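Long-range contacts in tungsten-containing formylmethanofuran dehydrogenase 2 subunit C (Methanothermobacter wolfeii, PDB 5T5I), which forms part of a tungsten enzyme that interconverts carbon dioxide plus methanofuran with formylmethanofuran, probably as its parallel beta-helical subunit: residues Val73-Ile79 / Asn93-Gly99; Ser2-Pro8 / Asp64-Asp70; Ile190-Val196 / Ile209-Met215. All coordinates share one frame; numbering follows the deposited sequence.

Interaction 1: Val73-Ile79 / Asn93-Gly99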
loop_
_atom_site.group_PDB
_atom_site.type_symbol
_atom_site.label_atom_id
_atom_site.label_comp_id
_atom_site.label_asym_id
_atom_site.label_seq_id
_atom_site.Cartn_x
_atom_site.Cartn_y
_atom_site.Cartn_z
ATOM N N VAL C 73 53.146 -1.575 -3.501
ATOM C CA VAL C 73 53.400 -1.748 -2.066
ATOM C C VAL C 73 52.070 -1.858 -1.322
ATOM O O VAL C 73 51.853 -1.207 -0.289
ATOM C CB VAL C 73 54.378 -0.690 -1.482
ATOM C CG1 VAL C 73 55.799 -0.957 -1.950
ATOM C CG2 VAL C 73 53.962 0.738 -1.826
ATOM N N TYR C 74 51.180 -2.728 -1.864
ATOM C CA TYR C 74 49.835 -2.991 -1.336
ATOM C C TYR C 74 49.836 -3.432 0.140
ATOM O O TYR C 74 48.823 -3.262 0.803
ATOM C CB TYR C 74 49.083 -4.040 -2.198
ATOM C CG TYR C 74 49.499 -5.471 -1.931
ATOM C CD1 TYR C 74 50.643 -6.001 -2.509
ATOM C CD2 TYR C 74 48.787 -6.272 -1.041
ATOM C CE1 TYR C 74 51.061 -7.298 -2.229
ATOM C CE2 TYR C 74 49.196 -7.576 -0.755
ATOM C CZ TYR C 74 50.337 -8.083 -1.352
ATOM O OH TYR C 74 50.765 -9.366 -1.107
ATOM N N ASN C 75 50.938 -4.038 0.625
ATOM C CA ASN C 75 51.043 -4.495 2.010
ATOM C C ASN C 75 52.064 -3.687 2.832
ATOM O O ASN C 75 52.654 -4.217 3.773
ATOM C CB ASN C 75 51.302 -6.019 2.052
ATOM C CG ASN C 75 50.149 -6.793 2.666
ATOM O OD1 ASN C 75 49.057 -6.266 2.882
ATOM N ND2 ASN C 75 50.360 -8.069 2.964
ATOM N N THR C 76 52.167 -2.368 2.556
ATOM C CA THR C 76 53.052 -1.465 3.303
ATOM C C THR C 76 52.226 -0.311 3.846
ATOM O O THR C 76 51.614 0.448 3.076
ATOM C CB THR C 76 54.237 -0.996 2.464
ATOM O OG1 THR C 76 54.884 -2.145 1.920
ATOM C CG2 THR C 76 55.247 -0.187 3.276
ATOM N N LYS C 77 52.223 -0.193 5.179
ATOM C CA LYS C 77 51.459 0.800 5.935
ATOM C C LYS C 77 52.321 1.996 6.341
ATOM O O LYS C 77 53.537 1.878 6.454
ATOM C CB LYS C 77 50.895 0.150 7.220
ATOM C CG LYS C 77 49.944 -1.007 6.967
ATOM C CD LYS C 77 49.566 -1.744 8.257
ATOM C CE LYS C 77 48.537 -2.824 7.992
ATOM N NZ LYS C 77 48.207 -3.581 9.214
ATOM N N ARG C 78 51.659 3.143 6.576
ATOM C CA ARG C 78 52.228 4.385 7.125
ATOM C C ARG C 78 53.282 5.083 6.246
ATOM O O ARG C 78 54.045 5.893 6.759
ATOM C CB ARG C 78 52.788 4.124 8.543
ATOM C CG ARG C 78 51.754 3.524 9.485
ATOM C CD ARG C 78 52.260 3.372 10.905
ATOM N NE ARG C 78 51.236 2.777 11.762
ATOM C CZ ARG C 78 50.217 3.412 12.341
ATOM N NH1 ARG C 78 49.362 2.747 13.093
ATOM N NH2 ARG C 78 50.040 4.718 12.160
ATOM N N ILE C 79 53.276 4.852 4.922
ATOM C CA ILE C 79 54.226 5.524 4.018
ATOM C C ILE C 79 53.963 7.041 4.087
ATOM O O ILE C 79 52.813 7.469 3.998
ATOM C CB ILE C 79 54.125 4.979 2.562
ATOM C CG1 ILE C 79 54.630 3.513 2.489
ATOM C CG2 ILE C 79 54.898 5.867 1.569
ATOM C CD1 ILE C 79 54.171 2.767 1.266
ATOM N N ASN C 93 49.901 0.393 -5.629
ATOM C CA ASN C 93 48.999 0.559 -4.478
ATOM C C ASN C 93 49.752 0.716 -3.165
ATOM O O ASN C 93 50.934 0.382 -3.088
ATOM C CB ASN C 93 48.051 -0.642 -4.343
ATOM C CG ASN C 93 47.369 -1.030 -5.636
ATOM O OD1 ASN C 93 46.610 -0.241 -6.219
ATOM N ND2 ASN C 93 47.615 -2.235 -6.116
ATOM N N VAL C 94 49.046 1.213 -2.134
ATOM C CA VAL C 94 49.538 1.361 -0.749
ATOM C C VAL C 94 48.495 0.785 0.201
ATOM O O VAL C 94 47.317 0.752 -0.144
ATOM C CB VAL C 94 49.896 2.816 -0.338
ATOM C CG1 VAL C 94 51.032 3.379 -1.181
ATOM C CG2 VAL C 94 48.682 3.739 -0.376
ATOM N N ASN C 95 48.915 0.389 1.412
ATOM C CA ASN C 95 48.014 -0.115 2.451
ATOM C C ASN C 95 47.472 1.111 3.265
ATOM O O ASN C 95 47.288 2.200 2.694
ATOM C CB ASN C 95 48.744 -1.168 3.314
ATOM C CG ASN C 95 47.841 -2.132 4.065
ATOM O OD1 ASN C 95 47.207 -1.757 5.034
ATOM N ND2 ASN C 95 47.686 -3.361 3.601
ATOM N N MET C 96 47.216 0.954 4.572
ATOM C CA MET C 96 46.616 1.997 5.395
ATOM C C MET C 96 47.575 3.114 5.787
ATOM O O MET C 96 48.785 2.959 5.687
ATOM C CB MET C 96 46.065 1.367 6.686
ATOM C CG MET C 96 44.949 0.352 6.468
ATOM S SD MET C 96 44.698 -0.644 7.957
ATOM C CE MET C 96 43.580 -1.861 7.344
ATOM N N TYR C 97 47.008 4.226 6.279
ATOM C CA TYR C 97 47.721 5.377 6.870
ATOM C C TYR C 97 48.661 6.151 5.953
ATOM O O TYR C 97 49.588 6.790 6.453
ATOM C CB TYR C 97 48.509 4.923 8.113
ATOM C CG TYR C 97 47.691 4.142 9.118
ATOM C CD1 TYR C 97 46.724 4.771 9.894
ATOM C CD2 TYR C 97 47.933 2.791 9.342
ATOM C CE1 TYR C 97 45.985 4.067 10.836
ATOM C CE2 TYR C 97 47.207 2.076 10.293
ATOM C CZ TYR C 97 46.227 2.716 11.033
ATOM O OH TYR C 97 45.497 2.032 11.973
ATOM N N VAL C 98 48.436 6.155 4.636
ATOM C CA VAL C 98 49.338 6.899 3.752
ATOM C C VAL C 98 49.261 8.395 4.091
ATOM O O VAL C 98 48.161 8.950 4.209
ATOM C CB VAL C 98 49.131 6.623 2.241
ATOM C CG1 VAL C 98 47.838 7.230 1.709
ATOM C CG2 VAL C 98 50.325 7.128 1.437
ATOM N N GLY C 99 50.414 8.999 4.342
ATOM C CA GLY C 99 50.494 10.413 4.701
ATOM C C GLY C 99 49.795 10.801 5.997
ATOM O O GLY C 99 49.493 11.983 6.187
HETATM O O HOH W 1 51.022 3.339 3.421
#
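Asn95 swings its CG to the far side from its own backbone N (chi1 -158°), which carries the amide across to Tyr74 and Lys77, while the extended chain of Arg78 lays its guanidinium over Tyr97. Both ends of the Asn95 amide are used. Asn95 ND2 donates to Tyr74 O over 3.0 Å, in the carbonyl plane and on a lone pair; Asn95 OD1 folds back to accept from Met96 N at 2.8 Å and rests beside Lys77 CE at 3.4 Å. With an alanine here, Tyr74 O and Met96 N would probably each lose a partner, and the Lys77 chain the group it lies along. Lys77 NZ itself goes on to an acidic side chain of another protein's chain. Further along, Arg78 and Tyr97 stack with planes 9° apart, Arg78 CZ lying 4.0 Å from the Tyr97 ring centroid, a cation-pi contact over the face. Glu17 and Gln81 hold the guanidinium, and the Tyr97 OH bonds to an acidic side chain of the same partner protein, so the polar ends of both groups are tied down, which favours the stacked arrangement. Water 1 ties Thr76 O and Met96 O to Ile79 N, and Arg78 N reaches Met96 O at 3.0 Å. Backbone against backbone, with like corners such as Arg78 and Tyr97 stacked one on the next, this is how the turns of successive coils stack in a parallel beta-helix.

Interaction 2: Ser2-Pro8 / Asp64-Asp70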
loop_
_atom_site.group_PDB
_atom_site.type_symbol
_atom_site.label_atom_id
_atom_site.label_comp_id
_atom_site.label_asym_id
_atom_site.label_seq_id
_atom_site.Cartn_x
_atom_site.Cartn_y
_atom_site.Cartn_z
ATOM N N SER C 2 66.514 15.799 -6.326
ATOM C CA SER C 2 67.261 14.553 -6.196
ATOM C C SER C 2 66.288 13.380 -6.006
ATOM O O SER C 2 65.467 13.414 -5.079
ATOM C CB SER C 2 68.229 14.651 -5.024
ATOM O OG SER C 2 69.265 15.574 -5.311
ATOM N N GLU C 3 66.359 12.363 -6.901
ATOM C CA GLU C 3 65.463 11.198 -6.865
ATOM C C GLU C 3 66.127 9.998 -6.188
ATOM O O GLU C 3 67.273 9.687 -6.512
ATOM C CB GLU C 3 65.041 10.786 -8.288
ATOM C CG GLU C 3 64.331 11.875 -9.075
ATOM C CD GLU C 3 63.705 11.429 -10.386
ATOM O OE1 GLU C 3 64.058 10.334 -10.884
ATOM O OE2 GLU C 3 62.857 12.182 -10.919
ATOM N N ILE C 4 65.415 9.346 -5.241
ATOM C CA ILE C 4 65.850 8.122 -4.556
ATOM C C ILE C 4 64.803 7.068 -4.947
ATOM O O ILE C 4 63.612 7.274 -4.708
ATOM C CB ILE C 4 65.999 8.322 -3.020
ATOM C CG1 ILE C 4 67.194 9.260 -2.729
ATOM C CG2 ILE C 4 66.189 6.972 -2.300
ATOM C CD1 ILE C 4 67.145 9.956 -1.404
ATOM N N ILE C 5 65.244 5.977 -5.596
ATOM C CA ILE C 5 64.354 4.941 -6.122
ATOM C C ILE C 5 64.305 3.736 -5.200
ATOM O O ILE C 5 65.347 3.141 -4.921
ATOM C CB ILE C 5 64.779 4.490 -7.554
ATOM C CG1 ILE C 5 65.184 5.680 -8.474
ATOM C CG2 ILE C 5 63.679 3.634 -8.210
ATOM C CD1 ILE C 5 64.138 6.718 -8.698
ATOM N N LEU C 6 63.088 3.342 -4.777
ATOM C CA LEU C 6 62.859 2.147 -3.977
ATOM C C LEU C 6 62.132 1.155 -4.877
ATOM O O LEU C 6 61.012 1.434 -5.300
ATOM C CB LEU C 6 62.000 2.423 -2.732
ATOM C CG LEU C 6 62.501 3.431 -1.698
ATOM C CD1 LEU C 6 61.599 3.391 -0.453
ATOM C CD2 LEU C 6 63.916 3.150 -1.291
ATOM N N THR C 7 62.758 0.020 -5.198
ATOM C CA THR C 7 62.127 -0.981 -6.063
ATOM C C THR C 7 61.743 -2.124 -5.157
ATOM O O THR C 7 62.627 -2.773 -4.599
ATOM C CB THR C 7 63.051 -1.405 -7.192
ATOM O OG1 THR C 7 63.521 -0.234 -7.853
ATOM C CG2 THR C 7 62.359 -2.311 -8.195
ATOM N N PRO C 8 60.441 -2.357 -4.935
ATOM C CA PRO C 8 60.061 -3.411 -3.994
ATOM C C PRO C 8 60.401 -4.818 -4.453
ATOM O O PRO C 8 60.236 -5.156 -5.617
ATOM C CB PRO C 8 58.543 -3.244 -3.834
ATOM C CG PRO C 8 58.104 -2.416 -4.937
ATOM C CD PRO C 8 59.263 -1.662 -5.489
ATOM N N ASP C 64 64.387 18.876 -1.065
ATOM C CA ASP C 64 65.053 18.500 -2.313
ATOM C C ASP C 64 64.989 16.987 -2.583
ATOM O O ASP C 64 65.608 16.537 -3.538
ATOM C CB ASP C 64 66.519 18.974 -2.294
ATOM C CG ASP C 64 66.668 20.464 -2.076
ATOM O OD1 ASP C 64 65.869 21.233 -2.663
ATOM O OD2 ASP C 64 67.577 20.862 -1.324
ATOM N N ILE C 65 64.214 16.211 -1.800
ATOM C CA ILE C 65 64.120 14.761 -1.980
ATOM C C ILE C 65 62.795 14.364 -2.582
ATOM O O ILE C 65 61.736 14.766 -2.091
ATOM C CB ILE C 65 64.390 14.011 -0.652
ATOM C CG1 ILE C 65 65.893 14.098 -0.325
ATOM C CG2 ILE C 65 63.918 12.539 -0.728
ATOM C CD1 ILE C 65 66.299 13.649 0.962
ATOM N N LYS C 66 62.872 13.504 -3.607
ATOM C CA LYS C 66 61.735 12.891 -4.269
ATOM C C LYS C 66 61.932 11.374 -4.164
ATOM O O LYS C 66 62.867 10.839 -4.764
ATOM C CB LYS C 66 61.677 13.326 -5.733
ATOM C CG LYS C 66 60.444 12.845 -6.479
ATOM C CD LYS C 66 60.654 12.974 -7.990
ATOM C CE LYS C 66 59.372 13.067 -8.777
ATOM N NZ LYS C 66 59.277 14.335 -9.547
ATOM N N ILE C 67 61.087 10.686 -3.378
ATOM C CA ILE C 67 61.156 9.233 -3.243
ATOM C C ILE C 67 60.226 8.617 -4.284
ATOM O O ILE C 67 59.036 8.935 -4.302
ATOM C CB ILE C 67 60.795 8.738 -1.816
ATOM C CG1 ILE C 67 61.706 9.393 -0.750
ATOM C CG2 ILE C 67 60.904 7.192 -1.749
ATOM C CD1 ILE C 67 61.295 9.165 0.729
ATOM N N ILE C 68 60.754 7.722 -5.130
ATOM C CA ILE C 68 59.952 7.012 -6.122
ATOM C C ILE C 68 59.904 5.550 -5.706
ATOM O O ILE C 68 60.945 4.893 -5.688
ATOM C CB ILE C 68 60.507 7.171 -7.568
ATOM C CG1 ILE C 68 60.604 8.673 -7.954
ATOM C CG2 ILE C 68 59.628 6.382 -8.571
ATOM C CD1 ILE C 68 61.137 8.979 -9.364
ATOM N N ILE C 69 58.702 5.032 -5.395
ATOM C CA ILE C 69 58.530 3.616 -5.084
ATOM C C ILE C 69 58.120 3.022 -6.417
ATOM O O ILE C 69 56.985 3.226 -6.856
ATOM C CB ILE C 69 57.520 3.345 -3.949
ATOM C CG1 ILE C 69 57.958 4.100 -2.676
ATOM C CG2 ILE C 69 57.397 1.827 -3.704
ATOM C CD1 ILE C 69 57.153 3.855 -1.439
ATOM N N ASP C 70 59.065 2.373 -7.103
ATOM C CA ASP C 70 58.845 1.859 -8.452
ATOM C C ASP C 70 58.217 0.469 -8.436
ATOM O O ASP C 70 58.812 -0.493 -8.911
ATOM C CB ASP C 70 60.161 1.881 -9.263
ATOM C CG ASP C 70 59.971 1.694 -10.758
ATOM O OD1 ASP C 70 58.895 2.072 -11.275
ATOM O OD2 ASP C 70 60.891 1.159 -11.409
HETATM O O HOH W 2 63.261 0.308 -10.453
#
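Leu6 and Ile67 meet on the buried face of two parallel strands, where a branched side chain from one strand settles against those of the other. Leu6 CD1 is the bump: it leans obliquely over Ile67 CG2 at 4.1 Å and also touches Ile69 CG1 at 4.3 Å, settling into the dip between the two isoleucines. One pair earlier, Ile4 CD1 crosses Ile65 CG2 in the same manner. Phe26, from helix 23-26, packs on both Ile4 and Ile67 and so covers this face, while Phe52 and Val54 of strand 52-56 press on Leu6 from the neighbouring strand.

The strands run nearly side by side, 20° apart in direction, and their backbones exchange evenly spaced bonds, Leu6 N to Ile68 O at 2.8 Å among them. This is the parallel pairing from which a beta-helix is built, here formed by the N-terminal strand of the chain with one that follows more than fifty residues later.

On the reverse face Ile5 is folded rather than extended: its chi2 of -59° turns CD1 onto Ile68, 3.8 Å from Ile68 CD1. Ile68 instead stretches out fully, and its CD1 slides under the Glu3 carboxylate, 3.6 Å from Glu3 OE1; the methyl therefore lies in the notch between Glu3 and Ile5. Alongside, Lys66 CD rubs against Glu3 OE2 at 3.7 Å, the two chains pointing the same way, although the lysine nitrogen stops beyond salt-bridge range. At the C-terminal end the Pro8 ring brings its CD to within 3.6 Å of Asp70 O, and water 2 links Thr7 OG1 to Asp70 OD2, whose sister oxygen OD1 forms a salt bridge with Arg91.

Interaction 3: Ile190-Val196 / Ile209-Met215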
loop_
_atom_site.group_PDB
_atom_site.type_symbol
_atom_site.label_atom_id
_atom_site.label_comp_id
_atom_site.label_asym_id
_atom_site.label_seq_id
_atom_site.Cartn_x
_atom_site.Cartn_y
_atom_site.Cartn_z
ATOM N N ILE C 190 34.337 19.501 1.892
ATOM C CA ILE C 190 34.310 18.189 1.247
ATOM C C ILE C 190 33.523 18.359 -0.053
ATOM O O ILE C 190 32.368 18.798 -0.017
ATOM C CB ILE C 190 33.689 17.083 2.125
ATOM C CG1 ILE C 190 34.536 16.856 3.397
ATOM C CG2 ILE C 190 33.560 15.751 1.337
ATOM C CD1 ILE C 190 33.811 16.063 4.491
ATOM N N ILE C 191 34.131 17.995 -1.192
ATOM C CA ILE C 191 33.445 18.012 -2.491
ATOM C C ILE C 191 33.371 16.556 -2.995
ATOM O O ILE C 191 34.399 15.925 -3.183
ATOM C CB ILE C 191 34.122 18.929 -3.545
ATOM C CG1 ILE C 191 34.156 20.402 -3.068
ATOM C CG2 ILE C 191 33.374 18.799 -4.901
ATOM C CD1 ILE C 191 35.000 21.341 -3.937
ATOM N N ILE C 192 32.164 16.055 -3.247
ATOM C CA ILE C 192 31.938 14.717 -3.819
ATOM C C ILE C 192 31.370 14.940 -5.234
ATOM O O ILE C 192 30.255 15.444 -5.390
ATOM C CB ILE C 192 31.020 13.860 -2.899
ATOM C CG1 ILE C 192 31.696 13.638 -1.506
ATOM C CG2 ILE C 192 30.689 12.500 -3.555
ATOM C CD1 ILE C 192 30.741 13.454 -0.386
ATOM N N GLU C 193 32.154 14.621 -6.267
ATOM C CA GLU C 193 31.725 14.855 -7.645
ATOM C C GLU C 193 30.726 13.801 -8.130
ATOM O O GLU C 193 29.948 14.072 -9.035
ATOM C CB GLU C 193 32.923 15.005 -8.589
ATOM C CG GLU C 193 33.857 16.129 -8.159
ATOM C CD GLU C 193 35.004 16.454 -9.100
ATOM O OE1 GLU C 193 35.233 15.688 -10.063
ATOM O OE2 GLU C 193 35.712 17.452 -8.838
ATOM N N GLY C 194 30.747 12.630 -7.503
ATOM C CA GLY C 194 29.833 11.542 -7.789
ATOM C C GLY C 194 28.684 11.470 -6.804
ATOM O O GLY C 194 28.220 12.493 -6.293
ATOM N N ASN C 195 28.226 10.251 -6.533
ATOM C CA ASN C 195 27.072 9.971 -5.688
ATOM C C ASN C 195 27.405 9.667 -4.224
ATOM O O ASN C 195 28.546 9.345 -3.882
ATOM C CB ASN C 195 26.307 8.771 -6.290
ATOM C CG ASN C 195 25.880 8.989 -7.729
ATOM O OD1 ASN C 195 25.552 10.109 -8.146
ATOM N ND2 ASN C 195 25.880 7.936 -8.537
ATOM N N VAL C 196 26.360 9.742 -3.370
ATOM C CA VAL C 196 26.399 9.404 -1.938
ATOM C C VAL C 196 25.235 8.438 -1.683
ATOM O O VAL C 196 24.118 8.712 -2.117
ATOM C CB VAL C 196 26.255 10.645 -1.012
ATOM C CG1 VAL C 196 26.310 10.247 0.470
ATOM C CG2 VAL C 196 27.299 11.709 -1.329
ATOM N N ILE C 209 29.756 20.679 2.779
ATOM C CA ILE C 209 29.778 19.464 1.975
ATOM C C ILE C 209 29.058 19.795 0.648
ATOM O O ILE C 209 27.925 20.292 0.683
ATOM C CB ILE C 209 29.098 18.265 2.691
ATOM C CG1 ILE C 209 29.807 17.956 4.032
ATOM C CG2 ILE C 209 29.106 17.034 1.764
ATOM C CD1 ILE C 209 29.067 17.009 4.921
ATOM N N VAL C 210 29.685 19.496 -0.494
ATOM C CA VAL C 210 29.079 19.708 -1.823
ATOM C C VAL C 210 28.954 18.344 -2.508
ATOM O O VAL C 210 29.958 17.646 -2.656
ATOM C CB VAL C 210 29.873 20.684 -2.735
ATOM C CG1 VAL C 210 29.182 20.851 -4.100
ATOM C CG2 VAL C 210 30.065 22.042 -2.058
ATOM N N VAL C 211 27.730 17.972 -2.919
ATOM C CA VAL C 211 27.473 16.727 -3.665
ATOM C C VAL C 211 26.977 17.105 -5.067
ATOM O O VAL C 211 25.898 17.692 -5.200
ATOM C CB VAL C 211 26.476 15.798 -2.935
ATOM C CG1 VAL C 211 26.318 14.470 -3.687
ATOM C CG2 VAL C 211 26.916 15.552 -1.484
ATOM N N LYS C 212 27.768 16.794 -6.108
ATOM C CA LYS C 212 27.406 17.092 -7.505
ATOM C C LYS C 212 26.544 15.987 -8.130
ATOM O O LYS C 212 25.823 16.246 -9.089
ATOM C CB LYS C 212 28.640 17.323 -8.371
ATOM C CG LYS C 212 29.564 18.416 -7.876
ATOM C CD LYS C 212 30.638 18.688 -8.931
ATOM C CE LYS C 212 31.572 19.803 -8.573
ATOM N NZ LYS C 212 32.637 19.997 -9.613
ATOM N N GLY C 213 26.647 14.769 -7.606
ATOM C CA GLY C 213 25.835 13.644 -8.057
ATOM C C GLY C 213 24.590 13.496 -7.200
ATOM O O GLY C 213 24.088 14.471 -6.619
ATOM N N MET C 214 24.073 12.273 -7.136
ATOM C CA MET C 214 22.848 11.959 -6.408
ATOM C C MET C 214 23.114 11.485 -4.985
ATOM O O MET C 214 23.936 10.591 -4.786
ATOM C CB MET C 214 22.084 10.851 -7.168
ATOM C CG MET C 214 20.810 10.390 -6.485
ATOM S SD MET C 214 19.878 9.224 -7.502
ATOM C CE MET C 214 18.330 9.256 -6.679
ATOM N N MET C 215 22.349 12.013 -4.014
ATOM C CA MET C 215 22.339 11.507 -2.631
ATOM C C MET C 215 21.105 10.586 -2.616
ATOM O O MET C 215 19.995 11.080 -2.819
ATOM C CB MET C 215 22.166 12.620 -1.580
ATOM C CG MET C 215 23.310 13.593 -1.529
ATOM S SD MET C 215 23.336 14.579 -0.019
ATOM C CE MET C 215 21.768 15.324 -0.069
HETATM O O HOH W 3 35.091 20.123 -7.839
#
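Lys212 lies along Glu193 from one end of its side chain to the other, and each atom finds a different neighbour. Lys212 CB sits 3.6 Å from Glu193 O, and Lys212 CG passes Ile192 O at 3.9 Å. Lys212 CD then runs beside Glu193 CG at 4.2 Å, and Lys212 CE touches Ile191 CG2, also at 4.2 Å. At the tip, Lys212 NZ stays 4.1 Å from Glu193 OE2, too far for a salt bridge, and water 3 fills the step, accepting from NZ and donating to OE2. Because both chains are extended beyond CG, they lie side by side and point the same way.

Strand segments 190-192 and 209-211 run parallel, 8° apart, on consecutive coils of a beta-helix, with Ile192 N bonded almost straight to Val210 O at 2.8 Å. Both segments then turn off at the paired glycines Gly194 and Gly213. Gly213 has no room for a side chain: a CB there would run into Gly194 O and Asn195 OD1. The bare position lets Asn195 OD1 accept from Met214 N at 2.8 Å, with the donor tilted out of the carbonyl plane, while Asn265, which follows strand 256-261, hydrogen-bonds to Gly213 O and Met215 N. Inside the bend, Val196 CG2 meets Val211 CG1 with the two side chains crossing at about a right angle.

How the interactions relate
The three contacts come in series, interaction 2 closing before interaction 1 opens and interaction 3 coming last, and sample the long axis of the coil. Interactions 1 and 2 are neighbours, centres 15 Å apart: Ile79 CD1 packs on Ile69 CD1 and Val73 CG1 on Pro8 CB, where the chain passes from strand 66-69 to strand 76-77. Interaction 3 lies on the opposite side of the chain's centre, about 26 Å from interaction 1 and 35 Å from interaction 2, centre to centre. Strand pairing in interactions 2 and 3 thus marks two distant parts of one repetitive architecture, whereas interaction 1 belongs to its turns and also reaches another protein of the assembly.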